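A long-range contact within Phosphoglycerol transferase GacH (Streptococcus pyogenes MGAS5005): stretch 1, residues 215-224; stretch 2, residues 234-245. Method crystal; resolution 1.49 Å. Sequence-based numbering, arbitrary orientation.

Stretch 1 (215-224) DYPEEIVAEG
Stretch 2, residues 234-245: NLTSYARLLSFT

Residues 234-245 lie within a longer α-helix, against which residues 216-224 are largely extended, broken by one turn, with D215 (-98/-11°) preceding them. The peptide bond before P217 is cis, and P217 to I220 form a type I β turn closed by I220 N donating to P217 O at 3.1 Å; E218 and E219 occupy its corners at phi/psi of -68/-24° and -69/-18°. From I220 the chain extends into a short strand, 222-224, whose axis approaches that of the helix to 7.1 Å, with N-to-C directions 138° apart. The register is set by CA pairs D215-S237 (6.8 Å), P217-R240 (6.1 Å) and A222-T236 (4.8 Å), and the two stretches together bury 574 Å².

R240 dominates the polar contact. Its CA-to-CB bond points sideways, and the side chain (chi1 m, chi2 t, chi3 t, chi4 169°) brings its end nearer, into the turn, where backbone carbonyls gather around the guanidinium. The best-formed of its bonds runs from R240 NE to I220 O (3.0 Å, 134°), with this oxygen at the guanidinium edge, near its plane. I220 O also accepts a weak bond from R240 NH2 at 3.2 Å. Two further weak bonds, R240 NE to P217 O (3.1 Å) and R240 NH2 to E218 O (3.3 Å), tie the arginine to the turn, so P217 O serves both the turn and the arginine. D215 O lies over one guanidinium face, 3.4 Å from R240 NH1, but the angle is too poor for a hydrogen bond. The carboxylate of D215 is also too distant for a salt bridge, with D215 OD1 4.5 Å from R240 NH1; R240 NH1 instead bonds just outside the stretches.

At the strand, the amide of A222 is satisfied by a side chain: A222 N donates to T236 OG1 at 2.9 Å and 149°, with T236 in the m rotamer. Next to this bond the A222 methyl points toward the helix and packs on L235 (chi1 t, chi2 p), with A222 CB 3.5 Å from L235 CG.

Apolar packing continues through I220 (m, t), buried and pointing toward the helix: I220 CG2 meets A239 CB at 4.0 Å, while I220 CD1 reaches S243 CB at 3.7 Å. S243 adopts the p rotamer, which lets S243 OG donate to R240 O at 2.6 Å within the helix; P217 CD sits 3.7 Å from that same S243 OG. P217 CD also touches F244 CE2 at 4.0 Å, and Y216 O approaches the edge of the F244 ring, 3.4 Å from F244 CE2.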

# COMPACT_ATOMS: atom_id res chain seq x y z
N ASP A 215 16.89 2.77 23.04
CA ASP A 215 17.94 2.09 23.78
C ASP A 215 17.58 0.67 24.17
O ASP A 215 18.48 -0.07 24.59
CB ASP A 215 18.29 2.89 25.04
CG ASP A 215 19.13 4.10 24.70
OD1 ASP A 215 20.25 3.86 24.22
OD2 ASP A 215 18.66 5.24 24.84
N TYR A 216 16.32 0.26 24.02
CA TYR A 216 15.87 -1.05 24.49
C TYR A 216 14.93 -1.63 23.46
O TYR A 216 14.22 -0.89 22.77
CB TYR A 216 15.18 -0.92 25.86
CG TYR A 216 16.07 -0.18 26.83
CD1 TYR A 216 17.18 -0.79 27.38
CD2 TYR A 216 15.84 1.16 27.15
CE1 TYR A 216 18.02 -0.13 28.21
CE2 TYR A 216 16.67 1.83 28.00
CZ TYR A 216 17.77 1.19 28.53
OH TYR A 216 18.61 1.86 29.37
N PRO A 217 14.91 -2.96 23.31
CA PRO A 217 15.67 -3.98 24.05
C PRO A 217 17.18 -3.92 23.79
O PRO A 217 17.59 -3.98 22.64
CB PRO A 217 15.10 -5.30 23.51
CG PRO A 217 13.77 -4.95 22.94
CD PRO A 217 13.92 -3.57 22.39
N GLU A 218 17.98 -3.81 24.85
CA GLU A 218 19.41 -3.62 24.66
C GLU A 218 20.07 -4.85 24.06
O GLU A 218 21.13 -4.72 23.43
CB GLU A 218 20.09 -3.25 25.98
CG GLU A 218 20.02 -4.31 27.04
CD GLU A 218 20.65 -3.81 28.34
OE1 GLU A 218 20.27 -4.30 29.42
OE2 GLU A 218 21.53 -2.92 28.25
N GLU A 219 19.47 -6.02 24.22
CA GLU A 219 20.04 -7.23 23.64
C GLU A 219 19.96 -7.23 22.11
O GLU A 219 20.69 -8.00 21.47
CB GLU A 219 19.34 -8.48 24.20
CG GLU A 219 17.84 -8.53 23.98
CD GLU A 219 17.03 -7.90 25.12
OE1 GLU A 219 17.54 -7.00 25.82
OE2 GLU A 219 15.86 -8.33 25.32
N ILE A 220 19.12 -6.39 21.53
CA ILE A 220 19.06 -6.29 20.07
C ILE A 220 20.15 -5.34 19.62
O ILE A 220 20.14 -4.15 19.95
CB ILE A 220 17.68 -5.81 19.60
CG1 ILE A 220 16.61 -6.85 19.91
CG2 ILE A 220 17.71 -5.49 18.10
CD1 ILE A 220 15.24 -6.36 19.62
N VAL A 221 21.12 -5.87 18.87
CA VAL A 221 22.22 -5.07 18.35
C VAL A 221 22.41 -5.48 16.90
O VAL A 221 22.21 -6.64 16.53
CB VAL A 221 23.53 -5.25 19.15
CG1 VAL A 221 23.34 -4.79 20.59
CG2 VAL A 221 24.00 -6.66 19.09
N ALA A 222 22.79 -4.52 16.07
CA ALA A 222 22.91 -4.76 14.64
C ALA A 222 24.16 -4.05 14.14
O ALA A 222 24.59 -3.04 14.69
CB ALA A 222 21.68 -4.28 13.87
N GLU A 223 24.76 -4.63 13.12
CA GLU A 223 25.92 -4.01 12.50
C GLU A 223 25.90 -4.37 11.02
O GLU A 223 25.27 -5.34 10.61
CB GLU A 223 27.23 -4.45 13.14
CG GLU A 223 27.49 -5.93 13.06
CD GLU A 223 28.76 -6.33 13.78
OE1 GLU A 223 29.16 -5.61 14.71
OE2 GLU A 223 29.35 -7.37 13.41
N GLY A 224 26.58 -3.55 10.24
CA GLY A 224 26.78 -3.81 8.83
C GLY A 224 28.26 -3.79 8.50
O GLY A 224 29.05 -3.10 9.15
N ASN A 234 22.14 3.75 14.01
CA ASN A 234 20.83 3.90 13.41
C ASN A 234 20.18 2.55 13.12
O ASN A 234 18.99 2.36 13.39
CB ASN A 234 20.95 4.70 12.11
CG ASN A 234 20.98 6.19 12.34
OD1 ASN A 234 20.44 6.69 13.32
ND2 ASN A 234 21.64 6.91 11.45
N LEU A 235 20.95 1.61 12.58
CA LEU A 235 20.39 0.30 12.29
C LEU A 235 19.94 -0.39 13.56
O LEU A 235 18.87 -1.02 13.59
CB LEU A 235 21.42 -0.56 11.55
CG LEU A 235 20.99 -2.00 11.24
CD1 LEU A 235 19.74 -2.07 10.35
CD2 LEU A 235 22.15 -2.77 10.60
N THR A 236 20.74 -0.29 14.63
CA THR A 236 20.36 -0.90 15.90
C THR A 236 19.09 -0.27 16.46
O THR A 236 18.18 -0.98 16.89
CB THR A 236 21.53 -0.78 16.89
OG1 THR A 236 22.60 -1.60 16.43
CG2 THR A 236 21.11 -1.20 18.32
N SER A 237 19.02 1.07 16.47
CA SER A 237 17.83 1.74 16.97
C SER A 237 16.60 1.37 16.15
O SER A 237 15.52 1.14 16.70
CB SER A 237 18.02 3.26 16.89
OG SER A 237 19.16 3.68 17.62
N TYR A 238 16.75 1.34 14.82
CA TYR A 238 15.65 0.95 13.94
C TYR A 238 15.21 -0.48 14.21
O TYR A 238 14.01 -0.77 14.26
CB TYR A 238 16.11 1.11 12.49
CG TYR A 238 15.17 0.51 11.47
CD1 TYR A 238 14.04 1.19 11.09
CD2 TYR A 238 15.45 -0.73 10.90
CE1 TYR A 238 13.17 0.63 10.15
CE2 TYR A 238 14.61 -1.28 9.96
CZ TYR A 238 13.47 -0.60 9.60
OH TYR A 238 12.62 -1.15 8.65
N ALA A 239 16.17 -1.41 14.37
CA ALA A 239 15.81 -2.81 14.63
C ALA A 239 15.06 -2.95 15.95
O ALA A 239 14.10 -3.74 16.04
CB ALA A 239 17.05 -3.70 14.62
N ARG A 240 15.48 -2.22 16.97
CA ARG A 240 14.76 -2.22 18.24
C ARG A 240 13.33 -1.73 18.05
O ARG A 240 12.39 -2.33 18.57
CB ARG A 240 15.50 -1.36 19.27
CG ARG A 240 16.79 -2.00 19.73
CD ARG A 240 17.66 -1.00 20.45
NE ARG A 240 18.85 -1.67 20.97
CZ ARG A 240 19.91 -1.05 21.47
NH1 ARG A 240 19.95 0.28 21.51
NH2 ARG A 240 20.94 -1.76 21.89
N LEU A 241 13.16 -0.63 17.31
CA LEU A 241 11.82 -0.11 17.05
C LEU A 241 10.98 -1.12 16.26
O LEU A 241 9.79 -1.29 16.55
CB LEU A 241 11.92 1.23 16.32
CG LEU A 241 12.44 2.37 17.20
CD1 LEU A 241 12.76 3.59 16.34
CD2 LEU A 241 11.44 2.77 18.25
N LEU A 242 11.58 -1.82 15.30
CA LEU A 242 10.84 -2.85 14.58
C LEU A 242 10.31 -3.92 15.53
O LEU A 242 9.22 -4.47 15.31
CB LEU A 242 11.69 -3.52 13.51
CG LEU A 242 11.89 -2.78 12.19
CD1 LEU A 242 12.54 -3.76 11.20
CD2 LEU A 242 10.63 -2.20 11.60
N SER A 243 11.11 -4.28 16.55
CA SER A 243 10.69 -5.33 17.47
C SER A 243 9.38 -4.98 18.17
O SER A 243 8.57 -5.87 18.45
CB SER A 243 11.81 -5.64 18.46
OG SER A 243 11.82 -4.72 19.55
N PHE A 244 9.16 -3.69 18.47
CA PHE A 244 7.89 -3.27 19.06
C PHE A 244 6.77 -3.35 18.03
O PHE A 244 5.69 -3.87 18.30
CB PHE A 244 7.97 -1.83 19.60
CG PHE A 244 8.83 -1.67 20.82
CD1 PHE A 244 8.34 -2.00 22.07
CD2 PHE A 244 10.12 -1.15 20.72
CE1 PHE A 244 9.14 -1.86 23.21
CE2 PHE A 244 10.91 -1.02 21.85
CZ PHE A 244 10.42 -1.36 23.09
N THR A 245 7.03 -2.84 16.82
CA THR A 245 6.02 -2.93 15.77
C THR A 245 5.62 -4.37 15.54
O THR A 245 4.44 -4.67 15.36
CB THR A 245 6.55 -2.33 14.48
OG1 THR A 245 6.75 -0.92 14.68
CG2 THR A 245 5.59 -2.56 13.31